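Local structure of glutamate racemase (Campylobacter jejuni, 3UHF) at residues A[93-101]-A[140-149]; A[169-179]-A[204-214]. The protein is a bacterial enzyme of the Asp/Glu/hydantoin racemase family, built from two alpha/beta domains that hold a bound D-glutamic acid between them. All blocks are in the same frame, centred on the assembly; numbering follows the deposited sequence.

Interaction 1 of 2, residues A[93-101]-A[140-149]; sequences ACNTASAYA and TKATIKSEEY. With DGL (D-glutamic acid), chain C.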
loop_
_atom_site.group_PDB
_atom_site.type_symbol
_atom_site.label_atom_id
_atom_site.label_comp_id
_atom_site.label_asym_id
_atom_site.label_seq_id
_atom_site.Cartn_x
_atom_site.Cartn_y
_atom_site.Cartn_z
ATOM N N ALA A 93 1.756 -3.777 -3.138
ATOM C CA ALA A 93 0.822 -2.893 -2.440
ATOM C C ALA A 93 1.251 -2.690 -0.995
ATOM O O ALA A 93 0.949 -1.675 -0.381
ATOM C CB ALA A 93 -0.607 -3.480 -2.483
ATOM N N CYS A 94 1.949 -3.683 -0.462
ATOM C CA CYS A 94 2.291 -3.739 0.955
ATOM C C CYS A 94 3.423 -2.769 1.284
ATOM O O CYS A 94 4.486 -2.839 0.676
ATOM C CB CYS A 94 2.719 -5.161 1.297
ATOM S SG CYS A 94 3.104 -5.417 3.043
ATOM N N ASN A 95 3.198 -1.874 2.244
ATOM C CA ASN A 95 4.228 -0.924 2.632
ATOM C C ASN A 95 5.368 -1.636 3.339
ATOM O O ASN A 95 6.521 -1.224 3.230
ATOM C CB ASN A 95 3.656 0.172 3.536
ATOM C CG ASN A 95 2.541 0.960 2.858
ATOM O OD1 ASN A 95 1.423 0.472 2.720
ATOM N ND2 ASN A 95 2.850 2.185 2.431
ATOM N N THR A 96 5.041 -2.699 4.074
ATOM C CA THR A 96 6.061 -3.441 4.804
ATOM C C THR A 96 6.976 -4.170 3.832
ATOM O O THR A 96 8.206 -4.065 3.921
ATOM C CB THR A 96 5.436 -4.429 5.821
ATOM O OG1 THR A 96 4.701 -3.691 6.810
ATOM C CG2 THR A 96 6.528 -5.243 6.506
ATOM N N ALA A 97 6.377 -4.886 2.879
ATOM C CA ALA A 97 7.154 -5.519 1.820
ATOM C C ALA A 97 7.955 -4.486 1.023
ATOM O O ALA A 97 9.102 -4.741 0.625
ATOM C CB ALA A 97 6.243 -6.315 0.892
ATOM N N SER A 98 7.352 -3.326 0.786
ATOM C CA SER A 98 8.022 -2.283 -0.000
ATOM C C SER A 98 9.263 -1.764 0.724
ATOM O O SER A 98 10.230 -1.326 0.088
ATOM C CB SER A 98 7.068 -1.114 -0.314
ATOM O OG SER A 98 6.042 -1.494 -1.224
ATOM N N ALA A 99 9.223 -1.819 2.052
ATOM C CA ALA A 99 10.307 -1.320 2.885
ATOM C C ALA A 99 11.542 -2.209 2.859
ATOM O O ALA A 99 12.639 -1.736 3.136
ATOM C CB ALA A 99 9.833 -1.104 4.338
ATOM N N TYR A 100 11.377 -3.484 2.520
ATOM C CA TYR A 100 12.493 -4.435 2.632
ATOM C C TYR A 100 12.833 -5.225 1.369
ATOM O O TYR A 100 14.004 -5.505 1.114
ATOM C CB TYR A 100 12.240 -5.430 3.774
ATOM C CG TYR A 100 12.284 -4.793 5.142
ATOM C CD1 TYR A 100 13.499 -4.502 5.756
ATOM C CD2 TYR A 100 11.114 -4.460 5.808
ATOM C CE1 TYR A 100 13.544 -3.909 7.003
ATOM C CE2 TYR A 100 11.149 -3.870 7.052
ATOM C CZ TYR A 100 12.370 -3.597 7.646
ATOM O OH TYR A 100 12.403 -3.007 8.892
ATOM N N ALA A 101 11.821 -5.591 0.586
ATOM C CA ALA A 101 12.001 -6.617 -0.452
ATOM C C ALA A 101 12.256 -6.157 -1.895
ATOM O O ALA A 101 12.493 -6.996 -2.759
ATOM C CB ALA A 101 10.822 -7.582 -0.434
ATOM N N THR A 140 3.461 0.210 10.070
ATOM C CA THR A 140 3.789 -0.919 10.947
ATOM C C THR A 140 5.149 -0.690 11.598
ATOM O O THR A 140 5.900 0.170 11.160
ATOM C CB THR A 140 3.880 -2.247 10.164
ATOM O OG1 THR A 140 4.953 -2.171 9.212
ATOM C CG2 THR A 140 2.557 -2.561 9.444
ATOM N N LYS A 141 5.460 -1.462 12.639
ATOM C CA LYS A 141 6.779 -1.391 13.267
ATOM C C LYS A 141 7.904 -1.662 12.274
ATOM O O LYS A 141 8.923 -0.975 12.276
ATOM C CB LYS A 141 6.882 -2.385 14.431
ATOM C CG LYS A 141 6.176 -1.927 15.696
ATOM C CD LYS A 141 6.542 -2.802 16.896
ATOM C CE LYS A 141 5.851 -2.310 18.168
ATOM N NZ LYS A 141 6.132 -3.182 19.354
ATOM N N ALA A 142 7.730 -2.680 11.436
ATOM C CA ALA A 142 8.790 -3.039 10.493
ATOM C C ALA A 142 9.039 -1.906 9.484
ATOM O O ALA A 142 10.184 -1.587 9.161
ATOM C CB ALA A 142 8.463 -4.338 9.781
ATOM N N THR A 143 7.968 -1.294 9.001
ATOM C CA THR A 143 8.112 -0.195 8.042
ATOM C C THR A 143 8.856 0.984 8.665
ATOM O O THR A 143 9.789 1.529 8.059
ATOM C CB THR A 143 6.751 0.241 7.477
ATOM O OG1 THR A 143 6.177 -0.848 6.751
ATOM C CG2 THR A 143 6.901 1.475 6.518
ATOM N N ILE A 144 8.467 1.364 9.879
ATOM C CA ILE A 144 9.119 2.486 10.550
ATOM C C ILE A 144 10.587 2.175 10.805
ATOM O O ILE A 144 11.462 3.015 10.596
ATOM C CB ILE A 144 8.442 2.827 11.879
ATOM C CG1 ILE A 144 6.998 3.276 11.641
ATOM C CG2 ILE A 144 9.242 3.904 12.639
ATOM C CD1 ILE A 144 6.858 4.497 10.678
ATOM N N LYS A 145 10.850 0.952 11.254
ATOM C CA LYS A 145 12.205 0.537 11.596
ATOM C C LYS A 145 13.131 0.553 10.373
ATOM O O LYS A 145 14.322 0.832 10.496
ATOM C CB LYS A 145 12.188 -0.848 12.257
ATOM C CG LYS A 145 13.516 -1.242 12.892
ATOM C CD LYS A 145 13.404 -2.519 13.718
ATOM C CE LYS A 145 12.532 -2.319 14.952
ATOM N NZ LYS A 145 12.340 -3.583 15.732
ATOM N N SER A 146 12.571 0.285 9.194
ATOM C CA SER A 146 13.353 0.265 7.948
ATOM C C SER A 146 13.986 1.625 7.647
ATOM O O SER A 146 14.988 1.712 6.920
ATOM C CB SER A 146 12.462 -0.111 6.758
ATOM O OG SER A 146 11.682 1.005 6.327
ATOM N N GLU A 147 13.378 2.673 8.199
ATOM C CA GLU A 147 13.783 4.063 7.976
ATOM C C GLU A 147 13.673 4.502 6.511
ATOM O O GLU A 147 14.234 5.528 6.117
ATOM C CB GLU A 147 15.186 4.327 8.537
ATOM C CG GLU A 147 15.232 4.190 10.051
ATOM C CD GLU A 147 16.613 4.379 10.644
ATOM O OE1 GLU A 147 17.576 4.617 9.886
ATOM O OE2 GLU A 147 16.733 4.286 11.882
ATOM N N GLU A 148 12.938 3.742 5.705
ATOM C CA GLU A 148 12.859 4.071 4.279
ATOM C C GLU A 148 12.139 5.397 4.012
ATOM O O GLU A 148 12.617 6.217 3.211
ATOM C CB GLU A 148 12.235 2.917 3.484
ATOM C CG GLU A 148 13.159 1.702 3.367
ATOM C CD GLU A 148 14.333 1.950 2.427
ATOM O OE1 GLU A 148 15.414 1.363 2.648
ATOM O OE2 GLU A 148 14.173 2.731 1.463
ATOM N N TYR A 149 11.009 5.627 4.675
ATOM C CA TYR A 149 10.309 6.900 4.487
ATOM C C TYR A 149 11.160 8.041 5.003
ATOM O O TYR A 149 11.271 9.081 4.349
ATOM C CB TYR A 149 8.959 6.924 5.212
ATOM C CG TYR A 149 7.844 6.242 4.461
ATOM C CD1 TYR A 149 7.540 4.907 4.707
ATOM C CD2 TYR A 149 7.094 6.927 3.514
ATOM C CE1 TYR A 149 6.523 4.265 4.032
ATOM C CE2 TYR A 149 6.059 6.294 2.830
ATOM C CZ TYR A 149 5.783 4.959 3.103
ATOM O OH TYR A 149 4.780 4.307 2.439
HETATM N N DGL C . 0.235 -4.878 4.379
HETATM C CA DGL C . 0.949 -4.365 5.552
HETATM C C DGL C . 1.488 -2.972 5.271
HETATM O O DGL C . 1.015 -2.277 4.361
HETATM C CB DGL C . 0.029 -4.309 6.771
HETATM C CG DGL C . -0.360 -5.689 7.299
HETATM C CD DGL C . 0.868 -6.476 7.705
HETATM O OE1 DGL C . 1.265 -7.395 6.953
HETATM O OE2 DGL C . 1.457 -6.147 8.756
HETATM O OXT DGL C . 2.378 -2.510 5.973
HETATM O O HOH W 1 15.294 -1.374 3.873
#

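Interaction 2 of 2, residues A[169-179]-A[204-214]; sequences FVPMVEEGIFE and CTHFPLLGRSL. With DGL (D-glutamic acid), chain C.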
loop_
_atom_site.group_PDB
_atom_site.type_symbol
_atom_site.label_atom_id
_atom_site.label_comp_id
_atom_site.label_asym_id
_atom_site.label_seq_id
_atom_site.Cartn_x
_atom_site.Cartn_y
_atom_site.Cartn_z
ATOM N N PHE A 169 -3.523 -0.550 14.671
ATOM C CA PHE A 169 -4.482 -0.156 13.646
ATOM C C PHE A 169 -4.750 -1.309 12.673
ATOM O O PHE A 169 -5.860 -1.452 12.176
ATOM C CB PHE A 169 -4.004 1.067 12.851
ATOM C CG PHE A 169 -4.065 2.378 13.604
ATOM C CD1 PHE A 169 -3.471 3.522 13.052
ATOM C CD2 PHE A 169 -4.716 2.490 14.818
ATOM C CE1 PHE A 169 -3.523 4.737 13.718
ATOM C CE2 PHE A 169 -4.784 3.713 15.489
ATOM C CZ PHE A 169 -4.172 4.837 14.929
ATOM N N VAL A 170 -3.735 -2.128 12.404
ATOM C CA VAL A 170 -3.892 -3.230 11.453
ATOM C C VAL A 170 -4.959 -4.236 11.911
ATOM O O VAL A 170 -5.945 -4.448 11.200
ATOM C CB VAL A 170 -2.540 -3.940 11.126
ATOM C CG1 VAL A 170 -2.787 -5.285 10.425
ATOM C CG2 VAL A 170 -1.625 -3.028 10.282
ATOM N N PRO A 171 -4.786 -4.848 13.100
ATOM C CA PRO A 171 -5.842 -5.794 13.499
ATOM C C PRO A 171 -7.193 -5.135 13.793
ATOM O O PRO A 171 -8.215 -5.798 13.639
ATOM C CB PRO A 171 -5.270 -6.461 14.765
ATOM C CG PRO A 171 -4.222 -5.527 15.270
ATOM C CD PRO A 171 -3.636 -4.892 14.022
ATOM N N MET A 172 -7.210 -3.874 14.231
ATOM C CA MET A 172 -8.483 -3.179 14.428
ATOM C C MET A 172 -9.262 -3.068 13.120
ATOM O O MET A 172 -10.462 -3.347 13.083
ATOM C CB MET A 172 -8.278 -1.800 15.062
ATOM C CG MET A 172 -7.819 -1.924 16.510
ATOM S SD MET A 172 -7.397 -0.353 17.282
ATOM C CE MET A 172 -9.032 0.176 17.826
ATOM N N VAL A 173 -8.565 -2.696 12.048
ATOM C CA VAL A 173 -9.190 -2.630 10.733
ATOM C C VAL A 173 -9.716 -3.993 10.319
ATOM O O VAL A 173 -10.818 -4.107 9.790
ATOM C CB VAL A 173 -8.212 -2.077 9.659
ATOM C CG1 VAL A 173 -8.710 -2.392 8.252
ATOM C CG2 VAL A 173 -8.043 -0.577 9.842
ATOM N N GLU A 174 -8.945 -5.042 10.578
ATOM C CA GLU A 174 -9.392 -6.382 10.192
ATOM C C GLU A 174 -10.628 -6.843 10.987
ATOM O O GLU A 174 -11.413 -7.651 10.486
ATOM C CB GLU A 174 -8.232 -7.391 10.230
ATOM C CG GLU A 174 -7.164 -7.066 9.162
ATOM C CD GLU A 174 -6.160 -8.194 8.926
ATOM O OE1 GLU A 174 -5.146 -7.942 8.240
ATOM O OE2 GLU A 174 -6.384 -9.330 9.412
ATOM N N GLU A 175 -10.781 -6.288 12.191
ATOM C CA GLU A 175 -11.948 -6.541 13.051
ATOM C C GLU A 175 -13.119 -5.619 12.715
ATOM O O GLU A 175 -14.161 -5.654 13.372
ATOM C CB GLU A 175 -11.587 -6.403 14.542
ATOM C CG GLU A 175 -10.899 -7.639 15.122
ATOM C CD GLU A 175 -11.115 -7.841 16.627
ATOM O OE1 GLU A 175 -11.947 -7.144 17.249
ATOM O OE2 GLU A 175 -10.447 -8.732 17.193
ATOM N N GLY A 176 -12.933 -4.794 11.691
ATOM C CA GLY A 176 -13.965 -3.891 11.201
ATOM C C GLY A 176 -14.189 -2.655 12.048
ATOM O O GLY A 176 -15.249 -2.030 11.978
ATOM N N ILE A 177 -13.196 -2.289 12.853
ATOM C CA ILE A 177 -13.330 -1.118 13.722
ATOM C C ILE A 177 -12.812 0.138 13.021
ATOM O O ILE A 177 -11.606 0.350 12.949
ATOM C CB ILE A 177 -12.568 -1.330 15.049
ATOM C CG1 ILE A 177 -13.086 -2.585 15.755
ATOM C CG2 ILE A 177 -12.736 -0.126 15.965
ATOM C CD1 ILE A 177 -12.207 -3.037 16.905
ATOM N N PHE A 178 -13.718 0.969 12.507
ATOM C CA PHE A 178 -13.305 2.117 11.688
ATOM C C PHE A 178 -13.626 3.460 12.339
ATOM O O PHE A 178 -13.280 4.519 11.803
ATOM C CB PHE A 178 -13.982 2.066 10.313
ATOM C CG PHE A 178 -13.814 0.761 9.593
ATOM C CD1 PHE A 178 -12.603 0.083 9.611
ATOM C CD2 PHE A 178 -14.872 0.206 8.896
ATOM C CE1 PHE A 178 -12.454 -1.122 8.947
ATOM C CE2 PHE A 178 -14.725 -0.998 8.227
ATOM C CZ PHE A 178 -13.512 -1.662 8.251
ATOM N N GLU A 179 -14.294 3.412 13.486
ATOM C CA GLU A 179 -14.691 4.606 14.215
ATOM C C GLU A 179 -15.126 4.179 15.602
ATOM O O GLU A 179 -15.107 2.994 15.919
ATOM C CB GLU A 179 -15.856 5.300 13.513
ATOM C CG GLU A 179 -17.094 4.424 13.416
ATOM C CD GLU A 179 -18.239 5.105 12.695
ATOM O OE1 GLU A 179 -18.349 6.346 12.783
ATOM O OE2 GLU A 179 -19.029 4.396 12.037
ATOM N N CYS A 204 0.522 2.348 5.295
ATOM C CA CYS A 204 0.133 0.967 5.585
ATOM C C CYS A 204 -1.163 0.694 4.829
ATOM O O CYS A 204 -2.057 1.553 4.789
ATOM C CB CYS A 204 -0.078 0.782 7.083
ATOM S SG CYS A 204 -0.698 -0.864 7.575
ATOM N N THR A 205 -1.258 -0.483 4.216
ATOM C CA THR A 205 -2.397 -0.814 3.360
ATOM C C THR A 205 -3.739 -0.665 4.088
ATOM O O THR A 205 -4.752 -0.341 3.473
ATOM C CB THR A 205 -2.309 -2.267 2.842
ATOM O OG1 THR A 205 -2.097 -3.155 3.950
ATOM C CG2 THR A 205 -1.173 -2.419 1.843
ATOM N N HIS A 206 -3.740 -0.907 5.399
ATOM C CA HIS A 206 -4.994 -0.927 6.148
ATOM C C HIS A 206 -5.495 0.460 6.493
ATOM O O HIS A 206 -6.671 0.642 6.817
ATOM C CB HIS A 206 -4.832 -1.718 7.462
ATOM C CG HIS A 206 -4.637 -3.190 7.266
ATOM N ND1 HIS A 206 -3.680 -3.710 6.423
ATOM C CD2 HIS A 206 -5.257 -4.254 7.838
ATOM C CE1 HIS A 206 -3.730 -5.032 6.465
ATOM N NE2 HIS A 206 -4.681 -5.387 7.312
ATOM N N PHE A 207 -4.611 1.448 6.443
ATOM C CA PHE A 207 -4.948 2.728 7.054
ATOM C C PHE A 207 -5.991 3.598 6.332
ATOM O O PHE A 207 -6.640 4.416 6.990
ATOM C CB PHE A 207 -3.701 3.551 7.416
ATOM C CG PHE A 207 -2.793 2.899 8.456
ATOM C CD1 PHE A 207 -3.105 1.671 9.046
ATOM C CD2 PHE A 207 -1.631 3.546 8.847
ATOM C CE1 PHE A 207 -2.243 1.087 9.984
ATOM C CE2 PHE A 207 -0.777 2.992 9.779
ATOM C CZ PHE A 207 -1.075 1.754 10.358
ATOM N N PRO A 208 -6.157 3.446 4.994
ATOM C CA PRO A 208 -7.252 4.219 4.393
ATOM C C PRO A 208 -8.632 3.931 5.005
ATOM O O PRO A 208 -9.519 4.788 4.951
ATOM C CB PRO A 208 -7.208 3.789 2.914
ATOM C CG PRO A 208 -5.756 3.575 2.653
ATOM C CD PRO A 208 -5.262 2.890 3.952
ATOM N N LEU A 209 -8.811 2.750 5.590
ATOM C CA LEU A 209 -10.099 2.394 6.190
ATOM C C LEU A 209 -10.364 3.258 7.426
ATOM O O LEU A 209 -11.502 3.375 7.883
ATOM C CB LEU A 209 -10.136 0.901 6.564
ATOM C CG LEU A 209 -10.419 -0.144 5.473
ATOM C CD1 LEU A 209 -11.824 0.015 4.906
ATOM C CD2 LEU A 209 -9.372 -0.095 4.357
ATOM N N LEU A 210 -9.298 3.851 7.963
ATOM C CA LEU A 210 -9.383 4.712 9.137
ATOM C C LEU A 210 -9.272 6.182 8.765
ATOM O O LEU A 210 -9.175 7.048 9.638
ATOM C CB LEU A 210 -8.244 4.384 10.102
ATOM C CG LEU A 210 -8.168 2.942 10.587
ATOM C CD1 LEU A 210 -7.050 2.786 11.601
ATOM C CD2 LEU A 210 -9.500 2.491 11.198
ATOM N N GLY A 211 -9.258 6.471 7.470
ATOM C CA GLY A 211 -8.993 7.827 7.029
ATOM C C GLY A 211 -9.979 8.861 7.539
ATOM O O GLY A 211 -9.578 9.944 7.967
ATOM N N ARG A 212 -11.269 8.543 7.499
ATOM C CA ARG A 212 -12.271 9.490 7.975
ATOM C C ARG A 212 -12.060 9.792 9.458
ATOM O O ARG A 212 -12.110 10.947 9.885
ATOM C CB ARG A 212 -13.685 8.962 7.730
ATOM C CG ARG A 212 -14.786 9.924 8.153
ATOM C CD ARG A 212 -16.174 9.335 7.928
ATOM N NE ARG A 212 -16.406 8.161 8.765
ATOM C CZ ARG A 212 -16.328 6.904 8.337
ATOM N NH1 ARG A 212 -16.549 5.902 9.178
ATOM N NH2 ARG A 212 -16.031 6.646 7.069
ATOM N N SER A 213 -11.806 8.747 10.238
ATOM C CA SER A 213 -11.564 8.910 11.663
ATOM C C SER A 213 -10.260 9.651 11.955
ATOM O O SER A 213 -10.215 10.491 12.853
ATOM C CB SER A 213 -11.581 7.545 12.364
ATOM O OG SER A 213 -12.909 7.070 12.460
ATOM N N LEU A 214 -9.206 9.334 11.213
ATOM C CA LEU A 214 -7.924 10.028 11.387
ATOM C C LEU A 214 -8.057 11.511 11.051
ATOM O O LEU A 214 -7.526 12.371 11.754
ATOM C CB LEU A 214 -6.820 9.369 10.547
ATOM C CG LEU A 214 -6.316 8.010 11.044
ATOM C CD1 LEU A 214 -5.500 7.298 9.967
ATOM C CD2 LEU A 214 -5.479 8.208 12.289
HETATM N N DGL C . 0.235 -4.878 4.379
HETATM C CA DGL C . 0.949 -4.365 5.552
HETATM C C DGL C . 1.488 -2.972 5.271
HETATM O O DGL C . 1.015 -2.277 4.361
HETATM C CB DGL C . 0.029 -4.309 6.771
HETATM C CG DGL C . -0.360 -5.689 7.299
HETATM C CD DGL C . 0.868 -6.476 7.705
HETATM O OE1 DGL C . 1.265 -7.395 6.953
HETATM O OE2 DGL C . 1.457 -6.147 8.756
HETATM O OXT DGL C . 2.378 -2.510 5.973
HETATM O O HOH W 2 -12.591 5.869 9.364
#

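Interaction 1 of 2, residues A[93-101]-A[140-149]
Thr140 and Thr96 meet through their hydroxyls across the start of two helices, in a chain of hydrogen bonds. Thr140 OG1 donates to Thr96 OG1 at 2.9 Å, and Thr96 OG1 in turn donates to OXT of D-glutamic acid at 2.7 Å, so Thr140, itself lining the pocket through CG2, helps hold the Thr96 hydroxyl toward the ligand. The same carboxylate takes Asn95 N on its atom O. Cys94, the N-cap of helix 95-100, has SG swung opposite its own nitrogen (chi1 -177°); there SG accepts from Ala97 N and lies 3.2 Å from the ligand's N. Farther along, Tyr100 OH donates to Ala142 O at 2.6 Å, approaching from the face of that carbonyl opposite Ser146 N. Water 1 bridges Ala99 O and Glu148 OE1. The apolar contacts centre on Ala142 CB, 3.9 Å from both Thr96 CG2 and Tyr100 CE2. Ala99 CB makes van der Waals contact with Ser146 OG at 3.4 Å. The axes of helices 95-100 and 141-146 come within 8.5 Å, crossing at 30°; each helix follows a strand of a different parallel sheet, 89-92 and 135-139, with helix 68-82 against the first and helix 117-128 touching both segments.

Interaction 2 of 2, residues A[169-179]-A[204-214]
His206 reaches from a tight turn toward helix 169-174, and its side chain packs against that helix on one side and the ligand on the other. CB lies 4.0 Å from Val173 CB. With CG turned opposite the carbonyl carbon (chi1 -69°), the imidazole stands between that helix and D-glutamic acid. CD2 approaches Val170 O, while CE1 lies 3.5 Å from the ligand's CG. ND1 shares a hydrogen bond with Thr205 OG1, and at the tip NE2 donates to Glu174 OE1 at 2.8 Å, nearly straight (167°). The carboxylate is almost coplanar with the ring and uses its anti lone pair. Together with the Thr205 bond at ND1, this restrains rotation of the ring. Val170 CG1 covers one ring face in a CH-pi contact. Deeper in, Phe169 turns its edge to the face of Phe207, the planes 80° apart, while Leu210 CD1 sits over the Phe169 ring, 4.0 Å from its centroid. At the far end, Ser213 OG donates to Phe178 O at 2.7 Å, along a lone pair in the carbonyl plane. One end of the contact is pocket wall: the loop after strand 199-202 carries Cys204, Thr205 and His206 to the ligand, and a His-carboxylate hydrogen bond anchors the histidine.

Overall arrangement
Interactions 1 and 2 illustrate how a ligand between two domains can be gripped by helix starts and loops from both. Their centres lie about 18 Å apart, yet they touch beside D-glutamic acid, where Ala93 O comes within 3.2 Å of Thr205 CG2. Cys94 of interaction 1 and Cys204 of interaction 2 both line the pocket: Cys94 SG is 3.5 Å from CA of D-glutamic acid. Cys204 SG is 3.6 Å from CB of D-glutamic acid. Ligand atom O is shared, taking Asn95 N from one contact and Thr205 N from the other, the latter at 2.9 Å. Ser32, Tyr63 and Gly64 add further hydrogen bonds to the ligand.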